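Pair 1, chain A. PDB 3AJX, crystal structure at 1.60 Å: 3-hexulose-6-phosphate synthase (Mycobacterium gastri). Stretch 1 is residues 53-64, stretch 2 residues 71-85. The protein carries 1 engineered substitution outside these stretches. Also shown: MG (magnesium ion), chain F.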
# COMPACT_ATOMS: atom_id res chain seq x y z
N ASP A 53 -9.49 -15.74 -19.35
CA ASP A 53 -8.32 -15.94 -20.18
C ASP A 53 -7.47 -14.69 -20.37
O ASP A 53 -6.62 -14.63 -21.26
CB ASP A 53 -8.72 -16.53 -21.53
CG ASP A 53 -9.40 -17.89 -21.39
OD1 ASP A 53 -8.91 -18.71 -20.58
OD2 ASP A 53 -10.41 -18.14 -22.08
N LYS A 54 -7.70 -13.70 -19.52
CA LYS A 54 -6.94 -12.46 -19.55
C LYS A 54 -6.04 -12.48 -18.33
O LYS A 54 -6.38 -13.10 -17.32
CB LYS A 54 -7.86 -11.24 -19.47
CG LYS A 54 -8.66 -10.97 -20.74
CD LYS A 54 -7.76 -10.50 -21.87
CE LYS A 54 -8.55 -10.30 -23.14
NZ LYS A 54 -7.69 -9.88 -24.27
N ILE A 55 -4.89 -11.82 -18.41
CA ILE A 55 -3.97 -11.76 -17.28
C ILE A 55 -4.50 -10.70 -16.32
O ILE A 55 -4.66 -9.54 -16.70
CB ILE A 55 -2.55 -11.37 -17.73
CG1 ILE A 55 -1.97 -12.49 -18.60
CG2 ILE A 55 -1.67 -11.10 -16.52
CD1 ILE A 55 -0.65 -12.14 -19.26
N VAL A 56 -4.79 -11.10 -15.09
CA VAL A 56 -5.31 -10.18 -14.08
C VAL A 56 -4.17 -9.75 -13.16
O VAL A 56 -3.51 -10.57 -12.53
CB VAL A 56 -6.45 -10.83 -13.28
CG1 VAL A 56 -6.87 -9.92 -12.14
CG2 VAL A 56 -7.64 -11.07 -14.21
N PHE A 57 -3.98 -8.44 -13.09
CA PHE A 57 -2.92 -7.78 -12.33
C PHE A 57 -3.51 -7.09 -11.10
O PHE A 57 -4.32 -6.17 -11.23
CB PHE A 57 -2.28 -6.78 -13.30
CG PHE A 57 -1.10 -6.02 -12.76
CD1 PHE A 57 0.17 -6.25 -13.28
CD2 PHE A 57 -1.28 -4.97 -11.87
CE1 PHE A 57 1.25 -5.43 -12.93
CE2 PHE A 57 -0.21 -4.15 -11.51
CZ PHE A 57 1.06 -4.39 -12.05
N ALA A 58 -3.13 -7.54 -9.90
CA ALA A 58 -3.63 -6.93 -8.66
C ALA A 58 -2.56 -5.98 -8.13
O ALA A 58 -1.50 -6.43 -7.68
CB ALA A 58 -3.94 -8.02 -7.63
N ASP A 59 -2.84 -4.68 -8.19
CA ASP A 59 -1.89 -3.66 -7.75
C ASP A 59 -1.93 -3.48 -6.23
O ASP A 59 -2.37 -2.44 -5.72
CB ASP A 59 -2.19 -2.33 -8.44
CG ASP A 59 -0.97 -1.43 -8.53
OD1 ASP A 59 0.06 -1.74 -7.89
OD2 ASP A 59 -1.04 -0.40 -9.24
N MET A 60 -1.46 -4.50 -5.52
CA MET A 60 -1.45 -4.48 -4.06
C MET A 60 -0.48 -3.46 -3.48
O MET A 60 -0.73 -2.88 -2.43
CB MET A 60 -1.07 -5.87 -3.54
CG MET A 60 -2.02 -7.00 -3.92
SD MET A 60 -3.60 -6.91 -3.04
CE MET A 60 -3.19 -7.72 -1.48
N LYS A 61 0.63 -3.23 -4.19
CA LYS A 61 1.68 -2.32 -3.73
C LYS A 61 2.07 -2.71 -2.31
O LYS A 61 2.21 -1.86 -1.42
CB LYS A 61 1.21 -0.86 -3.78
CG LYS A 61 1.26 -0.24 -5.17
CD LYS A 61 1.03 1.27 -5.11
CE LYS A 61 1.11 1.90 -6.50
NZ LYS A 61 0.06 1.38 -7.41
N THR A 62 2.27 -4.00 -2.11
CA THR A 62 2.65 -4.54 -0.81
C THR A 62 3.92 -3.91 -0.25
O THR A 62 4.92 -3.77 -0.95
CB THR A 62 2.83 -6.05 -0.91
OG1 THR A 62 1.60 -6.64 -1.35
CG2 THR A 62 3.22 -6.64 0.45
N MET A 63 3.87 -3.55 1.03
CA MET A 63 5.02 -2.95 1.69
C MET A 63 5.56 -3.83 2.81
O MET A 63 6.71 -3.69 3.22
CB MET A 63 4.63 -1.58 2.25
CG MET A 63 5.77 -0.80 2.88
SD MET A 63 7.08 -0.38 1.70
CE MET A 63 8.44 -0.07 2.83
N ASP A 64 4.72 -4.75 3.29
CA ASP A 64 5.12 -5.65 4.36
C ASP A 64 4.27 -6.92 4.29
O ASP A 64 3.19 -6.90 3.70
CB ASP A 64 4.96 -4.95 5.71
CG ASP A 64 5.43 -5.81 6.88
OD1 ASP A 64 6.48 -6.47 6.74
OD2 ASP A 64 4.75 -5.80 7.92
N ASP A 71 -0.05 -14.09 -1.48
CA ASP A 71 -0.86 -15.30 -1.43
C ASP A 71 -2.36 -15.05 -1.49
O ASP A 71 -3.06 -15.69 -2.27
CB ASP A 71 -0.54 -16.10 -0.17
CG ASP A 71 -0.84 -17.58 -0.34
OD1 ASP A 71 -0.26 -18.20 -1.25
OD2 ASP A 71 -1.65 -18.12 0.44
N ILE A 72 -2.87 -14.12 -0.69
CA ILE A 72 -4.30 -13.89 -0.70
C ILE A 72 -4.78 -13.30 -2.03
O ILE A 72 -5.89 -13.59 -2.48
CB ILE A 72 -4.76 -13.00 0.49
CG1 ILE A 72 -4.15 -11.60 0.41
CG2 ILE A 72 -4.38 -13.69 1.80
CD1 ILE A 72 -4.57 -10.68 1.56
N ALA A 73 -3.94 -12.49 -2.68
CA ALA A 73 -4.30 -11.91 -3.97
C ALA A 73 -4.30 -12.99 -5.05
O ALA A 73 -5.19 -13.04 -5.90
CB ALA A 73 -3.32 -10.79 -4.33
N PHE A 74 -3.29 -13.87 -5.02
CA PHE A 74 -3.21 -14.96 -5.99
C PHE A 74 -4.40 -15.89 -5.82
O PHE A 74 -5.02 -16.31 -6.81
CB PHE A 74 -1.91 -15.75 -5.79
CG PHE A 74 -0.67 -15.05 -6.29
CD1 PHE A 74 0.52 -15.14 -5.58
CD2 PHE A 74 -0.69 -14.33 -7.48
CE1 PHE A 74 1.68 -14.52 -6.04
CE2 PHE A 74 0.46 -13.70 -7.95
CZ PHE A 74 1.65 -13.80 -7.23
N LYS A 75 -4.72 -16.22 -4.58
CA LYS A 75 -5.84 -17.12 -4.30
C LYS A 75 -7.17 -16.50 -4.72
O LYS A 75 -8.12 -17.22 -5.04
CB LYS A 75 -5.86 -17.48 -2.82
CG LYS A 75 -4.76 -18.47 -2.44
CD LYS A 75 -4.84 -18.90 -0.98
CE LYS A 75 -3.85 -20.04 -0.72
NZ LYS A 75 -4.01 -20.63 0.63
N ALA A 76 -7.22 -15.17 -4.74
CA ALA A 76 -8.43 -14.46 -5.13
C ALA A 76 -8.58 -14.39 -6.65
O ALA A 76 -9.58 -13.90 -7.15
CB ALA A 76 -8.42 -13.05 -4.54
N GLY A 77 -7.57 -14.88 -7.37
CA GLY A 77 -7.64 -14.88 -8.82
C GLY A 77 -6.61 -14.08 -9.58
O GLY A 77 -6.59 -14.10 -10.82
N ALA A 78 -5.75 -13.36 -8.87
CA ALA A 78 -4.72 -12.58 -9.55
C ALA A 78 -3.67 -13.48 -10.17
O ALA A 78 -3.34 -14.54 -9.63
CB ALA A 78 -4.07 -11.62 -8.56
N ASP A 79 -3.15 -13.06 -11.32
CA ASP A 79 -2.10 -13.79 -12.01
C ASP A 79 -0.78 -13.11 -11.70
O ASP A 79 0.28 -13.73 -11.72
CB ASP A 79 -2.35 -13.77 -13.52
CG ASP A 79 -3.61 -14.51 -13.91
OD1 ASP A 79 -4.54 -13.85 -14.44
OD2 ASP A 79 -3.67 -15.73 -13.67
N LEU A 80 -0.86 -11.81 -11.42
CA LEU A 80 0.31 -11.00 -11.09
C LEU A 80 -0.05 -10.08 -9.93
O LEU A 80 -1.18 -9.60 -9.84
CB LEU A 80 0.73 -10.15 -12.29
CG LEU A 80 1.20 -10.87 -13.56
CD1 LEU A 80 1.31 -9.86 -14.70
CD2 LEU A 80 2.53 -11.55 -13.30
N VAL A 81 0.92 -9.83 -9.06
CA VAL A 81 0.71 -8.95 -7.92
C VAL A 81 1.91 -8.02 -7.80
O VAL A 81 3.03 -8.40 -8.14
CB VAL A 81 0.57 -9.74 -6.60
CG1 VAL A 81 -0.61 -10.69 -6.68
CG2 VAL A 81 1.85 -10.49 -6.30
N THR A 82 1.68 -6.80 -7.33
CA THR A 82 2.77 -5.85 -7.16
C THR A 82 3.22 -5.74 -5.72
O THR A 82 2.42 -5.82 -4.79
CB THR A 82 2.40 -4.42 -7.63
OG1 THR A 82 1.25 -3.95 -6.93
CG2 THR A 82 2.14 -4.41 -9.11
N VAL A 83 4.53 -5.56 -5.56
CA VAL A 83 5.17 -5.36 -4.28
C VAL A 83 6.02 -4.12 -4.53
O VAL A 83 6.59 -3.99 -5.62
CB VAL A 83 6.11 -6.53 -3.91
CG1 VAL A 83 6.82 -6.24 -2.59
CG2 VAL A 83 5.31 -7.82 -3.81
N LEU A 84 6.08 -3.22 -3.57
CA LEU A 84 6.86 -1.99 -3.74
C LEU A 84 8.36 -2.25 -3.71
O LEU A 84 8.85 -3.05 -2.91
CB LEU A 84 6.52 -0.98 -2.64
CG LEU A 84 5.12 -0.39 -2.69
CD1 LEU A 84 4.91 0.56 -1.50
CD2 LEU A 84 4.92 0.35 -4.00
N GLY A 85 9.09 -1.58 -4.59
CA GLY A 85 10.54 -1.73 -4.61
C GLY A 85 11.14 -1.20 -3.32
O GLY A 85 12.27 -1.53 -2.96
MG MG F . -0.47 0.63 -10.97
O HOH W 1 1.39 -8.40 -3.43
O HOH W 2 0.63 2.07 -10.06
O HOH W 3 -0.23 0.54 -12.54
O HOH W 4 1.31 -0.51 -10.56

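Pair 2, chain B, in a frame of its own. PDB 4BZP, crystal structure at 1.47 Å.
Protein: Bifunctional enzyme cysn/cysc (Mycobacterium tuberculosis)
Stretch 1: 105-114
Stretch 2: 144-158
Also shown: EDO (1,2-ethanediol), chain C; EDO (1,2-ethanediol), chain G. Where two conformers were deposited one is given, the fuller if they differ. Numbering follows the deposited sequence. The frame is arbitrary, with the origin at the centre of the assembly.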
# COMPACT_ATOMS: atom_id res chain seq x y z
N ASP B 105 5.66 -0.94 -15.64
CA ASP B 105 4.76 -0.83 -16.79
C ASP B 105 3.36 -0.41 -16.35
O ASP B 105 2.83 -0.89 -15.35
CB ASP B 105 4.63 -2.16 -17.51
CG ASP B 105 5.84 -2.53 -18.34
OD1 ASP B 105 6.81 -1.77 -18.49
OD2 ASP B 105 5.75 -3.65 -18.89
N PHE B 106 2.75 0.48 -17.12
CA PHE B 106 1.46 1.07 -16.83
C PHE B 106 0.65 1.12 -18.09
O PHE B 106 1.15 1.58 -19.14
CB PHE B 106 1.69 2.49 -16.28
CG PHE B 106 0.44 3.30 -15.95
CD1 PHE B 106 -0.21 4.05 -16.93
CD2 PHE B 106 -0.04 3.33 -14.66
CE1 PHE B 106 -1.34 4.76 -16.62
CE2 PHE B 106 -1.14 4.11 -14.34
CZ PHE B 106 -1.78 4.84 -15.31
N PHE B 107 -0.60 0.69 -18.01
CA PHE B 107 -1.51 0.72 -19.14
C PHE B 107 -2.77 1.46 -18.76
O PHE B 107 -3.41 1.12 -17.79
CB PHE B 107 -1.84 -0.70 -19.58
CG PHE B 107 -0.66 -1.54 -19.88
CD1 PHE B 107 -0.13 -1.55 -21.14
CD2 PHE B 107 -0.08 -2.32 -18.89
CE1 PHE B 107 0.98 -2.34 -21.43
CE2 PHE B 107 1.03 -3.10 -19.17
CZ PHE B 107 1.54 -3.10 -20.44
N GLU B 108 -3.14 2.45 -19.56
CA GLU B 108 -4.37 3.23 -19.42
C GLU B 108 -5.42 2.53 -20.27
O GLU B 108 -5.30 2.50 -21.52
CB GLU B 108 -4.22 4.73 -19.82
CG GLU B 108 -5.53 5.54 -19.61
CD GLU B 108 -5.60 6.90 -20.27
OE1 GLU B 108 -5.37 6.93 -21.46
OE2 GLU B 108 -5.90 7.94 -19.64
N VAL B 109 -6.44 1.99 -19.65
CA VAL B 109 -7.50 1.25 -20.33
C VAL B 109 -8.79 2.01 -20.17
O VAL B 109 -9.29 2.25 -19.06
CB VAL B 109 -7.63 -0.16 -19.80
CG1 VAL B 109 -8.81 -0.84 -20.47
CG2 VAL B 109 -6.34 -0.93 -20.03
N PHE B 110 -9.36 2.50 -21.28
CA PHE B 110 -10.57 3.29 -21.30
C PHE B 110 -11.80 2.44 -21.57
O PHE B 110 -11.90 1.86 -22.66
CB PHE B 110 -10.41 4.36 -22.36
CG PHE B 110 -11.59 5.29 -22.55
CD1 PHE B 110 -12.50 5.57 -21.56
CD2 PHE B 110 -11.73 5.95 -23.78
CE1 PHE B 110 -13.56 6.42 -21.81
CE2 PHE B 110 -12.77 6.86 -24.01
CZ PHE B 110 -13.68 7.07 -23.01
N CYS B 111 -12.70 2.33 -20.59
CA CYS B 111 -13.97 1.67 -20.76
C CYS B 111 -14.90 2.68 -21.35
O CYS B 111 -15.58 3.45 -20.64
CB CYS B 111 -14.48 1.15 -19.40
SG CYS B 111 -13.41 -0.18 -18.75
N ASP B 112 -14.93 2.71 -22.67
CA ASP B 112 -15.68 3.71 -23.46
C ASP B 112 -17.09 3.27 -23.73
O ASP B 112 -17.44 2.81 -24.83
CB ASP B 112 -14.98 4.05 -24.75
CG ASP B 112 -15.60 5.25 -25.49
OD1 ASP B 112 -16.49 5.92 -24.93
OD2 ASP B 112 -15.08 5.52 -26.61
N THR B 113 -17.92 3.36 -22.70
CA THR B 113 -19.36 3.11 -22.76
C THR B 113 -20.07 4.43 -22.57
O THR B 113 -19.76 5.16 -21.62
CB THR B 113 -19.73 2.08 -21.65
OG1 THR B 113 -19.02 0.83 -21.86
CG2 THR B 113 -21.22 1.81 -21.62
N PRO B 114 -20.98 4.76 -23.48
CA PRO B 114 -21.68 6.05 -23.38
C PRO B 114 -22.50 6.19 -22.12
O PRO B 114 -22.95 5.18 -21.56
CB PRO B 114 -22.62 6.05 -24.60
CG PRO B 114 -22.45 4.84 -25.34
CD PRO B 114 -21.49 3.93 -24.59
N PRO B 144 -17.31 16.84 -14.71
CA PRO B 144 -16.84 16.38 -16.03
C PRO B 144 -16.08 15.08 -16.05
O PRO B 144 -15.34 14.76 -15.09
CB PRO B 144 -15.92 17.49 -16.46
CG PRO B 144 -15.34 18.05 -15.19
CD PRO B 144 -16.52 18.00 -14.24
N TYR B 145 -16.27 14.35 -17.14
CA TYR B 145 -15.41 13.21 -17.46
C TYR B 145 -14.54 13.69 -18.64
O TYR B 145 -15.11 14.13 -19.66
CB TYR B 145 -16.18 11.93 -17.79
CG TYR B 145 -15.27 10.77 -18.08
CD1 TYR B 145 -14.54 10.19 -17.06
CD2 TYR B 145 -14.99 10.39 -19.38
CE1 TYR B 145 -13.64 9.17 -17.31
CE2 TYR B 145 -14.06 9.39 -19.64
CZ TYR B 145 -13.37 8.80 -18.61
OH TYR B 145 -12.37 7.87 -18.85
N GLN B 146 -13.23 13.66 -18.51
CA GLN B 146 -12.31 14.07 -19.60
C GLN B 146 -11.88 12.79 -20.31
O GLN B 146 -11.11 12.00 -19.74
CB GLN B 146 -11.13 14.82 -19.02
CG GLN B 146 -11.57 16.12 -18.33
CD GLN B 146 -10.44 16.92 -17.77
OE1 GLN B 146 -9.32 16.43 -17.53
NE2 GLN B 146 -10.72 18.20 -17.53
N ARG B 147 -12.31 12.59 -21.53
CA ARG B 147 -12.09 11.32 -22.21
C ARG B 147 -10.61 11.18 -22.53
O ARG B 147 -9.99 12.10 -22.96
CB ARG B 147 -12.85 11.28 -23.53
CG ARG B 147 -14.32 11.14 -23.34
CD ARG B 147 -15.07 11.39 -24.67
NE ARG B 147 -14.68 10.45 -25.72
CZ ARG B 147 -15.14 9.21 -25.86
NH1 ARG B 147 -16.04 8.74 -25.06
NH2 ARG B 147 -14.68 8.46 -26.85
N PRO B 148 -10.03 9.99 -22.32
CA PRO B 148 -8.66 9.73 -22.70
C PRO B 148 -8.42 9.92 -24.21
O PRO B 148 -9.20 9.45 -25.01
CB PRO B 148 -8.52 8.26 -22.36
CG PRO B 148 -9.43 8.01 -21.24
CD PRO B 148 -10.60 8.91 -21.50
N LYS B 149 -7.38 10.68 -24.52
CA LYS B 149 -7.00 10.94 -25.93
C LYS B 149 -6.08 9.90 -26.51
O LYS B 149 -6.10 9.67 -27.72
CB LYS B 149 -6.40 12.33 -26.08
CG LYS B 149 -7.38 13.43 -25.65
CD LYS B 149 -8.79 13.42 -26.23
CE LYS B 149 -9.66 14.58 -25.67
NZ LYS B 149 -10.89 14.76 -26.48
N ASN B 150 -5.30 9.25 -25.64
CA ASN B 150 -4.28 8.30 -26.10
C ASN B 150 -4.24 7.03 -25.21
O ASN B 150 -3.21 6.73 -24.68
CB ASN B 150 -2.90 8.97 -26.11
CG ASN B 150 -2.83 10.11 -27.10
OD1 ASN B 150 -2.83 9.86 -28.29
ND2 ASN B 150 -2.81 11.37 -26.62
N PRO B 151 -5.41 6.44 -24.92
CA PRO B 151 -5.32 5.26 -24.07
C PRO B 151 -4.57 4.11 -24.71
O PRO B 151 -4.49 4.03 -25.94
CB PRO B 151 -6.80 4.87 -23.86
CG PRO B 151 -7.46 5.32 -25.17
CD PRO B 151 -6.74 6.57 -25.55
N ASP B 152 -4.00 3.23 -23.91
CA ASP B 152 -3.37 2.04 -24.45
C ASP B 152 -4.37 1.07 -25.06
O ASP B 152 -4.02 0.34 -25.98
CB ASP B 152 -2.57 1.32 -23.38
CG ASP B 152 -1.43 2.16 -22.87
OD1 ASP B 152 -0.45 2.31 -23.65
OD2 ASP B 152 -1.48 2.80 -21.82
N LEU B 153 -5.61 1.04 -24.55
CA LEU B 153 -6.63 0.14 -25.02
C LEU B 153 -7.97 0.79 -24.77
O LEU B 153 -8.21 1.39 -23.72
CB LEU B 153 -6.55 -1.17 -24.25
CG LEU B 153 -7.59 -2.24 -24.56
CD1 LEU B 153 -7.50 -2.70 -26.02
CD2 LEU B 153 -7.43 -3.41 -23.61
N ARG B 154 -8.87 0.71 -25.72
CA ARG B 154 -10.22 1.23 -25.60
C ARG B 154 -11.15 0.04 -25.64
O ARG B 154 -11.18 -0.70 -26.62
CB ARG B 154 -10.51 2.20 -26.76
CG ARG B 154 -11.91 2.84 -26.70
CD ARG B 154 -12.26 3.75 -27.89
NE ARG B 154 -11.12 4.58 -28.24
CZ ARG B 154 -11.02 5.86 -27.86
NH1 ARG B 154 -11.99 6.41 -27.17
NH2 ARG B 154 -9.96 6.54 -28.20
N LEU B 155 -11.91 -0.20 -24.58
CA LEU B 155 -12.90 -1.27 -24.46
C LEU B 155 -14.26 -0.73 -24.81
O LEU B 155 -14.63 0.33 -24.32
CB LEU B 155 -12.92 -1.86 -23.07
CG LEU B 155 -11.59 -2.49 -22.59
CD1 LEU B 155 -11.67 -2.98 -21.15
CD2 LEU B 155 -11.17 -3.64 -23.51
N THR B 156 -15.03 -1.45 -25.62
CA THR B 156 -16.28 -0.97 -26.12
C THR B 156 -17.42 -1.95 -25.76
O THR B 156 -17.22 -3.16 -25.70
CB THR B 156 -16.19 -0.72 -27.64
OG1 THR B 156 -15.81 -1.92 -28.25
CG2 THR B 156 -15.21 0.36 -27.92
N PRO B 157 -18.65 -1.44 -25.62
CA PRO B 157 -19.75 -2.21 -25.04
C PRO B 157 -20.32 -3.30 -25.94
O PRO B 157 -21.09 -4.11 -25.50
CB PRO B 157 -20.78 -1.11 -24.66
CG PRO B 157 -20.48 0.03 -25.51
CD PRO B 157 -18.98 0.00 -25.68
N ASP B 158 -19.94 -3.31 -27.23
CA ASP B 158 -20.32 -4.40 -28.13
C ASP B 158 -19.62 -5.72 -27.80
O ASP B 158 -20.06 -6.77 -28.24
CB ASP B 158 -20.06 -4.02 -29.60
CG ASP B 158 -18.62 -3.68 -29.88
OD1 ASP B 158 -18.17 -2.65 -29.32
OD2 ASP B 158 -17.91 -4.42 -30.59
C1 EDO C . -18.15 7.88 -22.08
O1 EDO C . -17.60 6.60 -22.30
C2 EDO C . -16.97 8.67 -21.62
O2 EDO C . -16.80 9.64 -22.61
C1 EDO G . -7.59 1.29 -28.94
O1 EDO G . -7.84 0.03 -28.35
C2 EDO G . -6.26 1.89 -28.56
O2 EDO G . -6.52 2.75 -27.47
O HOH W 5 1.74 2.55 -21.83
O HOH W 6 -4.92 9.13 -22.89
O HOH W 7 -16.66 -0.08 -22.42

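What backbone arrangement do the two pairs share? In each, two neighbouring strands run parallel, with their directions 28° apart in pair 1 and 22° apart in pair 2, and 14 central residues superpose with an RMSD of 0.9 Å. Phe57(A) bridges Leu80(A) as Val109(B) bridges Leu153(B), and Ala58(A) bridges Val81(A) as Phe110(B) bridges Arg154(B). The ladder also matches: Ala58(A) N donates to Leu80(A) O at 2.8 Å, and Phe110(B) N to Leu153(B) O at 2.9 Å.

How does the second strand enter the sheet? Both pairs use an aspartate in the m rotamer, Asp79(A) matching Asp152(B), whose carboxylate accepts a hydrogen bond from a backbone NH of the first strand. Val56(A) N donates to Asp79(A) OD1 at 2.8 Å, and Glu108(B) N to Asp152(B) OD2 at 2.8 Å. The same aspartate's backbone closes the loop, for Asp79(A) N reaches Val56(A) O at 2.8 Å, while the bond from Asp152(B) N to Glu108(B) O, also 2.8 Å, is weak. Side chain and main chain thus grip one residue of the first strand together.

What fills the space beside Ala58(A) and its match, Phe110(B)? In pair 1 small groups suffice: Ala58(A) CB lies 3.7 Å from Ala78(A) CB and 4.4 Å from Ala73(A) CB, on the helix. In pair 2 the large ring of Phe110(B) is covered by a loop. Pro148(B) CD sits 3.6 Å from the ring centroid, almost on the ring normal, a CH-pi contact over the face. Pro151(B), which matches Ala78(A), adds its CB 3.9 Å from Phe110(B) CB.

How do the pairs differ beyond the two matched bridges? Pair 1 shifts register by two through a beta bulge between Ala58(A) and Thr62(A), and Thr82(A) serves it: its OG1 donates to Asp59(A) OD1 at 2.7 Å and accepts from Lys61(A) N at 2.9 Å. Asp59(A) also binds magnesium, OD2 to MG 2.1 Å. Pair 2 keeps its register to a third bridge, Cys111(B) with Leu155(B). Thr82(A) also packs, its CG2 3.1 Å from Phe57(A) CZ; its match Leu155(B) keeps that packing, its CD1 3.6 Å from Val109(B) CG1, but has no hydroxyl to bond. One residue past the match of Asp59(A), Asp112(B), matching Met60(A), forms salt bridges with two arginines: OD1 to Arg147(B) NH1 at 2.9 Å, and OD2 to Arg147(B) NH2 at 3.0 Å and Arg154(B) NH1 at 3.3 Å.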